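Local structure of uncharacterized protein YjgB (Bacillus subtilis, 4YGT) at residues 22-27 with 135-140; 34-39 with 78-83; 90-95 with 152-157. The protein is of unknown function but is a putative secreted lipoprotein and the first structural representative of the DUF4309 family, which belongs to the PepSY clan. All coordinates share one frame; numbering follows the deposited sequence.

In the fold
All three contacts involve one antiparallel sheet. Interaction 3 lies at its middle, its centre about 2 Å from the centre of the chain, and pairs strands 88-95 and 152-159. Interaction 2, centred about 10 Å from it, lays the loop 34-39 on strand 77-82, which neighbours 88-95; Gly-79 N and Arg-92 O, 2.8 Å apart, probably hydrogen-bond. Interaction 1 sits on the other side of the central pair, about 13 Å from interaction 3 between centres, where helix 14-27 packs on the end of strand 131-137 and the turn that follows. There Ala-27 CB lies 3.6 Å from Leu-157 CD1, tying the two contacts together. Ethanediol and sulfate, probably from the crystallisation liquor, touch interactions 1 and 3.

Interaction 1: residues 22-27 with 135-140; sequences NLYNTA and YDTGRY. With EDO (1,2-ethanediol), chain F.
Helix-on-sheet packing sets Tyr-24 and Ala-27 of helix 14-27 against Thr-137, where strand 131-137 runs into a hairpin turn. Tyr-24 carries CG anti to the backbone N (chi1 -178°), and its ring slides past the threonine in the opposite direction, with CD1 3.7 Å from Thr-137 CG2. Farther along, Tyr-24 CE1 lies 4.3 Å from Tyr-135 CB, which sits at the edge of the Tyr-24 ring, near its plane. At the phenol end a water bridges the two segments: it sits 3.0 Å from Tyr-24 OH and donates to Asp-136 O at 2.9 Å. The same hydroxyl also bonds to that of Tyr-28. The methyl CB of Ala-27 comes within 3.4 Å of Thr-137 OG1. That OG1 is also near Ala-27 O, a long, weak bond whose proton has another acceptor within reach.

Residues 137-140 form the two-residue turn of a beta hairpin, type II', with Gly-138 at positive phi and backbone bonds both ways between Thr-137 and Tyr-140. The turn brings Tyr-140 back to the helix, where its CD2 lies 3.2 Å from Ala-27 O. Arg-139 CB rests over one face of that ring, offset toward the rim. The bent arginine chain then delivers NE to O1 of an ethanediol, probably from the crystallisation liquor, at 2.8 Å, while Tyr-140 OH and ethanediol O2 share a hydrogen bond of 3.1 Å.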
loop_
_atom_site.group_PDB
_atom_site.type_symbol
_atom_site.label_atom_id
_atom_site.label_comp_id
_atom_site.label_asym_id
_atom_site.label_seq_id
_atom_site.Cartn_x
_atom_site.Cartn_y
_atom_site.Cartn_z
ATOM N N ASN A 22 -7.735 -8.636 3.570
ATOM C CA ASN A 22 -8.550 -7.547 3.039
ATOM C C ASN A 22 -7.798 -6.794 1.913
ATOM O O ASN A 22 -8.419 -6.405 0.922
ATOM C CB ASN A 22 -8.998 -6.600 4.173
ATOM C CG ASN A 22 -10.099 -5.621 3.815
ATOM O OD1 ASN A 22 -10.919 -5.835 2.903
ATOM N ND2 ASN A 22 -10.168 -4.531 4.576
ATOM N N LEU A 23 -6.469 -6.630 2.045
ATOM C CA LEU A 23 -5.629 -5.972 1.050
ATOM C C LEU A 23 -5.582 -6.780 -0.242
ATOM O O LEU A 23 -5.753 -6.203 -1.307
ATOM C CB LEU A 23 -4.210 -5.758 1.577
ATOM C CG LEU A 23 -3.991 -4.706 2.629
ATOM C CD1 LEU A 23 -2.626 -4.910 3.294
ATOM C CD2 LEU A 23 -4.066 -3.299 2.042
ATOM N N TYR A 24 -5.387 -8.109 -0.141
ATOM C CA TYR A 24 -5.353 -9.039 -1.268
ATOM C C TYR A 24 -6.673 -9.007 -2.040
ATOM O O TYR A 24 -6.646 -8.929 -3.267
ATOM C CB TYR A 24 -5.035 -10.466 -0.795
ATOM C CG TYR A 24 -4.942 -11.492 -1.910
ATOM C CD1 TYR A 24 -3.826 -11.552 -2.742
ATOM C CD2 TYR A 24 -5.965 -12.414 -2.123
ATOM C CE1 TYR A 24 -3.736 -12.496 -3.764
ATOM C CE2 TYR A 24 -5.881 -13.369 -3.137
ATOM C CZ TYR A 24 -4.767 -13.405 -3.958
ATOM O OH TYR A 24 -4.697 -14.346 -4.956
ATOM N N ASN A 25 -7.801 -9.011 -1.307
ATOM C CA ASN A 25 -9.178 -8.949 -1.802
ATOM C C ASN A 25 -9.427 -7.700 -2.641
ATOM O O ASN A 25 -9.736 -7.847 -3.822
ATOM C CB ASN A 25 -10.166 -8.994 -0.613
ATOM C CG ASN A 25 -11.660 -8.888 -0.934
ATOM O OD1 ASN A 25 -12.272 -9.783 -1.525
ATOM N ND2 ASN A 25 -12.310 -7.845 -0.427
ATOM N N THR A 26 -9.236 -6.490 -2.068
ATOM C CA THR A 26 -9.556 -5.241 -2.757
ATOM C C THR A 26 -8.587 -4.948 -3.901
ATOM O O THR A 26 -8.998 -4.336 -4.897
ATOM C CB THR A 26 -9.706 -4.032 -1.798
ATOM O OG1 THR A 26 -8.436 -3.561 -1.371
ATOM C CG2 THR A 26 -10.569 -4.341 -0.607
ATOM N N ALA A 27 -7.350 -5.428 -3.797
ATOM C CA ALA A 27 -6.313 -5.307 -4.843
ATOM C C ALA A 27 -6.804 -5.768 -6.231
ATOM O O ALA A 27 -6.374 -5.196 -7.221
ATOM C CB ALA A 27 -5.091 -6.103 -4.451
ATOM N N TYR A 135 2.419 -10.273 -4.995
ATOM C CA TYR A 135 1.242 -11.128 -5.187
ATOM C C TYR A 135 0.416 -10.595 -6.359
ATOM O O TYR A 135 0.017 -9.444 -6.325
ATOM C CB TYR A 135 0.390 -11.191 -3.899
ATOM C CG TYR A 135 0.978 -12.119 -2.859
ATOM C CD1 TYR A 135 0.668 -13.474 -2.853
ATOM C CD2 TYR A 135 1.871 -11.649 -1.899
ATOM C CE1 TYR A 135 1.229 -14.341 -1.915
ATOM C CE2 TYR A 135 2.424 -12.502 -0.945
ATOM C CZ TYR A 135 2.099 -13.849 -0.956
ATOM O OH TYR A 135 2.649 -14.700 -0.019
ATOM N N ASP A 136 0.197 -11.409 -7.412
ATOM C CA ASP A 136 -0.597 -10.966 -8.559
ATOM C C ASP A 136 -2.077 -11.012 -8.195
ATOM O O ASP A 136 -2.527 -11.989 -7.591
ATOM C CB ASP A 136 -0.303 -11.797 -9.814
ATOM C CG ASP A 136 1.078 -11.588 -10.429
ATOM O OD1 ASP A 136 1.669 -10.493 -10.230
ATOM O OD2 ASP A 136 1.528 -12.477 -11.177
ATOM N N THR A 137 -2.810 -9.923 -8.502
ATOM C CA THR A 137 -4.234 -9.751 -8.174
ATOM C C THR A 137 -5.032 -9.248 -9.405
ATOM O O THR A 137 -5.415 -8.081 -9.504
ATOM C CB THR A 137 -4.394 -8.805 -6.958
ATOM O OG1 THR A 137 -3.880 -7.518 -7.303
ATOM C CG2 THR A 137 -3.695 -9.328 -5.710
ATOM N N GLY A 138 -5.250 -10.155 -10.337
ATOM C CA GLY A 138 -5.960 -9.881 -11.578
ATOM C C GLY A 138 -5.169 -8.976 -12.495
ATOM O O GLY A 138 -4.086 -9.348 -12.956
ATOM N N ARG A 139 -5.712 -7.776 -12.745
ATOM C CA ARG A 139 -5.088 -6.727 -13.548
ATOM C C ARG A 139 -4.011 -5.978 -12.750
ATOM O O ARG A 139 -3.266 -5.186 -13.329
ATOM C CB ARG A 139 -6.148 -5.693 -13.956
ATOM C CG ARG A 139 -7.241 -6.176 -14.862
ATOM C CD ARG A 139 -7.675 -5.045 -15.752
ATOM N NE ARG A 139 -8.890 -4.416 -15.252
ATOM C CZ ARG A 139 -9.571 -3.491 -15.915
ATOM N NH1 ARG A 139 -9.150 -3.068 -17.101
ATOM N NH2 ARG A 139 -10.680 -2.983 -15.401
ATOM N N TYR A 140 -3.996 -6.146 -11.414
ATOM C CA TYR A 140 -3.102 -5.397 -10.531
ATOM C C TYR A 140 -2.123 -6.314 -9.793
ATOM O O TYR A 140 -2.152 -7.537 -9.966
ATOM C CB TYR A 140 -3.959 -4.561 -9.527
ATOM C CG TYR A 140 -5.114 -3.859 -10.217
ATOM C CD1 TYR A 140 -4.924 -2.653 -10.885
ATOM C CD2 TYR A 140 -6.376 -4.455 -10.294
ATOM C CE1 TYR A 140 -5.970 -2.034 -11.573
ATOM C CE2 TYR A 140 -7.421 -3.857 -11.003
ATOM C CZ TYR A 140 -7.214 -2.645 -11.635
ATOM O OH TYR A 140 -8.245 -2.032 -12.312
HETATM C C1 EDO F . -11.386 -5.136 -12.178
HETATM O O1 EDO F . -10.405 -5.467 -13.164
HETATM C C2 EDO F . -11.090 -3.760 -11.499
HETATM O O2 EDO F . -11.320 -2.620 -12.333
HETATM O O HOH W 1 -1.932 -14.399 -6.046
#

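Interaction 2: residues 34-39 with 78-83; sequences QQAQGL and YGFSYH
Tyr-78 meets the loop first, its ring lying against Gln-35 and Ala-36. CE1 is 3.7 Å from Ala-36 CB, and CE2 is 4.1 Å from Gln-35 CB, so two successive loop residues meet the two ortho carbons beside the hydroxyl, both from the same side of the ring plane. Gln-35 bends at chi2 (73°) and crosses the tyrosine side chain at about a right angle; its OE1 ends 3.5 Å from Tyr-78 OH, a weak hydrogen bond at most, and its NE2 makes another weak one to Gln-75 OE1.

Past Gly-79, alternation along the strand returns Phe-80 to the face Tyr-78 uses, the face of the antiparallel sheet that helix 46-53 also packs on: Phe-53 of that helix meets both rings. Phe-80 has CG anti to its carbonyl carbon (chi1 -61°), and the tip of the ring faces the loop. Ala-36 CB lies at the ring edge, near its plane, 4.5 Å from CZ. Leu-39 crosses the phenylalanine at about a right angle and brings CD1 to 4.1 Å from CZ. A type II turn, with Gly-38 at positive phi and Leu-39 N bonded to Ala-36 O, sets these two loop residues beside the same ring. The leucine side chain also touches Phe-53, and Ile-88 on the adjacent strand 88-95.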
loop_
_atom_site.group_PDB
_atom_site.type_symbol
_atom_site.label_atom_id
_atom_site.label_comp_id
_atom_site.label_asym_id
_atom_site.label_seq_id
_atom_site.Cartn_x
_atom_site.Cartn_y
_atom_site.Cartn_z
ATOM N N GLN A 34 -10.682 0.464 3.428
ATOM C CA GLN A 34 -10.952 1.439 4.486
ATOM C C GLN A 34 -11.049 2.883 3.947
ATOM O O GLN A 34 -11.960 3.179 3.177
ATOM C CB GLN A 34 -9.880 1.334 5.609
ATOM C CG GLN A 34 -9.729 -0.053 6.266
ATOM C CD GLN A 34 -10.968 -0.509 6.992
ATOM O OE1 GLN A 34 -11.799 -1.244 6.441
ATOM N NE2 GLN A 34 -11.127 -0.064 8.237
ATOM N N GLN A 35 -10.134 3.772 4.368
ATOM C CA GLN A 35 -10.145 5.195 4.016
ATOM C C GLN A 35 -9.932 5.419 2.515
ATOM O O GLN A 35 -10.539 6.335 1.942
ATOM C CB GLN A 35 -9.085 5.971 4.826
ATOM C CG GLN A 35 -9.316 5.971 6.358
ATOM C CD GLN A 35 -9.036 4.658 7.098
ATOM O OE1 GLN A 35 -8.277 3.784 6.635
ATOM N NE2 GLN A 35 -9.633 4.505 8.288
ATOM N N ALA A 36 -9.125 4.544 1.873
ATOM C CA ALA A 36 -8.810 4.638 0.451
ATOM C C ALA A 36 -9.907 4.038 -0.427
ATOM O O ALA A 36 -9.808 4.091 -1.653
ATOM C CB ALA A 36 -7.476 3.960 0.164
ATOM N N GLN A 37 -10.970 3.517 0.173
ATOM C CA GLN A 37 -12.059 2.875 -0.590
ATOM C C GLN A 37 -12.612 3.741 -1.729
ATOM O O GLN A 37 -12.881 4.923 -1.514
ATOM C CB GLN A 37 -13.213 2.514 0.336
ATOM C CG GLN A 37 -14.135 1.482 -0.269
ATOM C CD GLN A 37 -15.466 1.454 0.411
ATOM O OE1 GLN A 37 -15.602 1.728 1.608
ATOM N NE2 GLN A 37 -16.471 1.101 -0.342
ATOM N N GLY A 38 -12.761 3.133 -2.915
ATOM C CA GLY A 38 -13.341 3.775 -4.089
ATOM C C GLY A 38 -12.389 4.648 -4.870
ATOM O O GLY A 38 -12.817 5.332 -5.803
ATOM N N LEU A 39 -11.089 4.630 -4.507
ATOM C CA LEU A 39 -10.061 5.352 -5.249
ATOM C C LEU A 39 -9.334 4.318 -6.107
ATOM O O LEU A 39 -8.496 3.577 -5.602
ATOM C CB LEU A 39 -9.119 6.116 -4.296
ATOM C CG LEU A 39 -9.755 7.245 -3.480
ATOM C CD1 LEU A 39 -8.818 7.704 -2.385
ATOM C CD2 LEU A 39 -10.152 8.401 -4.371
ATOM N N TYR A 78 -0.926 6.970 3.840
ATOM C CA TYR A 78 -1.063 6.633 2.417
ATOM C C TYR A 78 -0.242 7.534 1.571
ATOM O O TYR A 78 -0.003 8.676 1.935
ATOM C CB TYR A 78 -2.500 6.713 1.869
ATOM C CG TYR A 78 -3.456 5.692 2.405
ATOM C CD1 TYR A 78 -3.580 4.436 1.812
ATOM C CD2 TYR A 78 -4.272 5.988 3.480
ATOM C CE1 TYR A 78 -4.487 3.497 2.307
ATOM C CE2 TYR A 78 -5.190 5.075 3.964
ATOM C CZ TYR A 78 -5.276 3.829 3.401
ATOM O OH TYR A 78 -6.196 3.006 3.992
ATOM N N GLY A 79 0.082 7.029 0.389
ATOM C CA GLY A 79 0.779 7.735 -0.665
ATOM C C GLY A 79 0.068 7.458 -1.970
ATOM O O GLY A 79 -0.376 6.341 -2.220
ATOM N N PHE A 80 -0.091 8.488 -2.789
ATOM C CA PHE A 80 -0.688 8.368 -4.111
ATOM C C PHE A 80 0.214 9.011 -5.141
ATOM O O PHE A 80 0.585 10.162 -4.995
ATOM C CB PHE A 80 -2.069 9.030 -4.144
ATOM C CG PHE A 80 -3.060 8.411 -3.191
ATOM C CD1 PHE A 80 -3.127 8.828 -1.862
ATOM C CD2 PHE A 80 -3.923 7.407 -3.615
ATOM C CE1 PHE A 80 -4.042 8.258 -0.982
ATOM C CE2 PHE A 80 -4.832 6.833 -2.728
ATOM C CZ PHE A 80 -4.883 7.263 -1.420
ATOM N N SER A 81 0.598 8.261 -6.158
ATOM C CA SER A 81 1.323 8.792 -7.314
ATOM C C SER A 81 0.322 8.796 -8.477
ATOM O O SER A 81 -0.669 8.059 -8.440
ATOM C CB SER A 81 2.580 7.982 -7.613
ATOM O OG SER A 81 2.266 6.708 -8.147
ATOM N N TYR A 82 0.543 9.647 -9.476
ATOM C CA TYR A 82 -0.380 9.799 -10.601
ATOM C C TYR A 82 0.294 9.697 -11.970
ATOM O O TYR A 82 1.481 10.011 -12.101
ATOM C CB TYR A 82 -1.063 11.168 -10.490
ATOM C CG TYR A 82 -1.581 11.475 -9.099
ATOM C CD1 TYR A 82 -2.718 10.840 -8.597
ATOM C CD2 TYR A 82 -0.912 12.375 -8.265
ATOM C CE1 TYR A 82 -3.169 11.082 -7.301
ATOM C CE2 TYR A 82 -1.363 12.630 -6.966
ATOM C CZ TYR A 82 -2.507 12.000 -6.497
ATOM O OH TYR A 82 -2.986 12.259 -5.233
ATOM N N HIS A 83 -0.482 9.311 -13.011
ATOM C CA HIS A 83 0.003 9.332 -14.400
ATOM C C HIS A 83 -0.021 10.795 -14.883
ATOM O O HIS A 83 -0.483 11.680 -14.149
ATOM C CB HIS A 83 -0.860 8.454 -15.336
ATOM C CG HIS A 83 -0.970 7.004 -14.974
ATOM N ND1 HIS A 83 0.067 6.129 -15.196
ATOM C CD2 HIS A 83 -2.039 6.308 -14.519
ATOM C CE1 HIS A 83 -0.382 4.941 -14.819
ATOM N NE2 HIS A 83 -1.647 5.000 -14.413
#

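Interaction 3: residues 90-95 with 152-157; sequences EIRYFG and ADHVNL. With SO4 (sulfate ion), chain B.
Arg-92 carries CG anti to its backbone N (chi1 -160°), while His-154 has CG between the backbone N and the carbonyl carbon (chi1 52°); the two side chains end up side by side, pointing the same way. Arg-92 CD lies over a face of the imidazole, 4.1 Å from its centroid in a CH-pi contact, and the guanidinium and ring planes differ by only 25°. Asn-156 runs alongside Arg-92 too. Its OD1 accepts two bonds: one from His-154 ND1 at 3.0 Å, with the donor tilted from the amide plane, and a weak one from Arg-92 NE at 3.1 Å. One terminal nitrogen of the arginine, NH2, forms a salt bridge with Glu-90 OE2 at 3.2 Å, reaching that oxygen from above the carboxylate plane. It also points a weak bond, 3.5 Å long, at O3 of a sulfate that Arg-65 NE holds as well.

This cluster sits on one face of the central antiparallel strand pair of the sheet. Arg-92 and Asn-156 are a non-hydrogen-bonded pair, flanked by two hydrogen-bonded pairs, Ile-91 with Leu-157 and Tyr-93 with Val-155; Tyr-93 N donates to Val-155 O at 2.8 Å. The side chains of these flanking pairs go to the opposite face, where CB of Tyr-93 and CB of Val-155 are 4.3 Å apart, and where helix 14-27 packs with Leu-19 on Tyr-93 and Ala-27 on Leu-157.

Near Asp-153, where the second strand turns a corner, Phe-94 lies beside His-154, its CD1 3.8 Å from the histidine CB and the two rings oblique to each other. Arg-100 reaches in here, NH1 bonding to Phe-94 O and NH2 to Ala-152 O.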
loop_
_atom_site.group_PDB
_atom_site.type_symbol
_atom_site.label_atom_id
_atom_site.label_comp_id
_atom_site.label_asym_id
_atom_site.label_seq_id
_atom_site.Cartn_x
_atom_site.Cartn_y
_atom_site.Cartn_z
ATOM N N GLU A 90 -0.238 4.614 -8.584
ATOM C CA GLU A 90 0.148 3.703 -7.504
ATOM C C GLU A 90 -0.398 4.154 -6.175
ATOM O O GLU A 90 -0.479 5.361 -5.906
ATOM C CB GLU A 90 1.686 3.597 -7.440
ATOM C CG GLU A 90 2.252 2.595 -6.442
ATOM C CD GLU A 90 3.755 2.403 -6.487
ATOM O OE1 GLU A 90 4.375 2.690 -7.537
ATOM O OE2 GLU A 90 4.308 1.928 -5.471
ATOM N N ILE A 91 -0.789 3.179 -5.337
ATOM C CA ILE A 91 -1.256 3.474 -3.971
ATOM C C ILE A 91 -0.256 2.806 -3.038
ATOM O O ILE A 91 0.140 1.672 -3.279
ATOM C CB ILE A 91 -2.744 3.065 -3.670
ATOM C CG1 ILE A 91 -3.710 3.631 -4.740
ATOM C CG2 ILE A 91 -3.168 3.513 -2.254
ATOM C CD1 ILE A 91 -5.162 3.105 -4.718
ATOM N N ARG A 92 0.199 3.543 -2.027
ATOM C CA ARG A 92 1.136 3.083 -1.032
ATOM C C ARG A 92 0.473 3.179 0.350
ATOM O O ARG A 92 0.030 4.255 0.749
ATOM C CB ARG A 92 2.400 3.932 -1.138
ATOM C CG ARG A 92 3.631 3.314 -0.537
ATOM C CD ARG A 92 4.866 4.020 -1.043
ATOM N NE ARG A 92 5.305 3.548 -2.358
ATOM C CZ ARG A 92 6.337 4.065 -3.018
ATOM N NH1 ARG A 92 7.001 5.098 -2.517
ATOM N NH2 ARG A 92 6.681 3.588 -4.204
ATOM N N TYR A 93 0.355 2.031 1.044
ATOM C CA TYR A 93 -0.215 1.854 2.378
ATOM C C TYR A 93 0.947 1.769 3.384
ATOM O O TYR A 93 1.776 0.875 3.271
ATOM C CB TYR A 93 -1.101 0.593 2.384
ATOM C CG TYR A 93 -1.701 0.233 3.720
ATOM C CD1 TYR A 93 -2.904 0.791 4.140
ATOM C CD2 TYR A 93 -1.080 -0.685 4.561
ATOM C CE1 TYR A 93 -3.441 0.492 5.392
ATOM C CE2 TYR A 93 -1.617 -1.006 5.808
ATOM C CZ TYR A 93 -2.801 -0.417 6.219
ATOM O OH TYR A 93 -3.331 -0.720 7.456
ATOM N N PHE A 94 1.005 2.698 4.368
ATOM C CA PHE A 94 2.129 2.764 5.297
ATOM C C PHE A 94 1.856 2.187 6.691
ATOM O O PHE A 94 2.772 2.132 7.526
ATOM C CB PHE A 94 2.551 4.217 5.440
ATOM C CG PHE A 94 3.249 4.732 4.204
ATOM C CD1 PHE A 94 4.615 4.521 4.015
ATOM C CD2 PHE A 94 2.563 5.497 3.266
ATOM C CE1 PHE A 94 5.261 5.020 2.882
ATOM C CE2 PHE A 94 3.210 6.000 2.143
ATOM C CZ PHE A 94 4.552 5.769 1.958
ATOM N N GLY A 95 0.617 1.749 6.929
ATOM C CA GLY A 95 0.210 1.275 8.243
ATOM C C GLY A 95 0.097 2.457 9.187
ATOM O O GLY A 95 0.097 3.604 8.737
ATOM N N ALA A 152 6.665 -5.463 7.442
ATOM C CA ALA A 152 6.340 -4.648 6.265
ATOM C C ALA A 152 6.474 -3.157 6.575
ATOM O O ALA A 152 6.007 -2.695 7.614
ATOM C CB ALA A 152 4.918 -4.951 5.781
ATOM N N ASP A 153 7.099 -2.413 5.659
ATOM C CA ASP A 153 7.282 -0.963 5.747
ATOM C C ASP A 153 6.121 -0.263 5.102
ATOM O O ASP A 153 5.558 0.657 5.691
ATOM C CB ASP A 153 8.592 -0.550 5.091
ATOM C CG ASP A 153 9.796 -1.016 5.887
ATOM O OD1 ASP A 153 9.655 -1.229 7.122
ATOM O OD2 ASP A 153 10.865 -1.184 5.286
ATOM N N HIS A 154 5.747 -0.721 3.899
ATOM C CA HIS A 154 4.602 -0.261 3.115
ATOM C C HIS A 154 4.181 -1.356 2.135
ATOM O O HIS A 154 4.953 -2.276 1.834
ATOM C CB HIS A 154 4.862 1.073 2.382
ATOM C CG HIS A 154 6.114 1.101 1.559
ATOM N ND1 HIS A 154 6.152 0.581 0.272
ATOM C CD2 HIS A 154 7.330 1.602 1.862
ATOM C CE1 HIS A 154 7.384 0.790 -0.159
ATOM N NE2 HIS A 154 8.120 1.414 0.760
ATOM N N VAL A 155 2.933 -1.272 1.689
ATOM C CA VAL A 155 2.316 -2.185 0.729
ATOM C C VAL A 155 1.895 -1.332 -0.457
ATOM O O VAL A 155 1.191 -0.350 -0.269
ATOM C CB VAL A 155 1.135 -2.954 1.354
ATOM C CG1 VAL A 155 0.570 -3.968 0.374
ATOM C CG2 VAL A 155 1.547 -3.644 2.649
ATOM N N ASN A 156 2.393 -1.652 -1.658
ATOM C CA ASN A 156 2.089 -0.919 -2.889
ATOM C C ASN A 156 1.087 -1.621 -3.774
ATOM O O ASN A 156 1.129 -2.839 -3.915
ATOM C CB ASN A 156 3.355 -0.672 -3.704
ATOM C CG ASN A 156 4.445 0.052 -2.977
ATOM O OD1 ASN A 156 4.211 0.698 -1.957
ATOM N ND2 ASN A 156 5.670 -0.041 -3.495
ATOM N N LEU A 157 0.187 -0.843 -4.396
ATOM C CA LEU A 157 -0.760 -1.368 -5.368
ATOM C C LEU A 157 -0.600 -0.637 -6.678
ATOM O O LEU A 157 -0.651 0.588 -6.700
ATOM C CB LEU A 157 -2.208 -1.276 -4.876
ATOM C CG LEU A 157 -3.280 -1.907 -5.780
ATOM C CD1 LEU A 157 -3.126 -3.406 -5.878
ATOM C CD2 LEU A 157 -4.629 -1.564 -5.292
HETATM S S SO4 B . 10.042 6.393 -5.622
HETATM O O1 SO4 B . 9.953 7.490 -6.594
HETATM O O2 SO4 B . 9.765 6.843 -4.262
HETATM O O3 SO4 B . 9.078 5.359 -6.015
HETATM O O4 SO4 B . 11.374 5.819 -5.606
#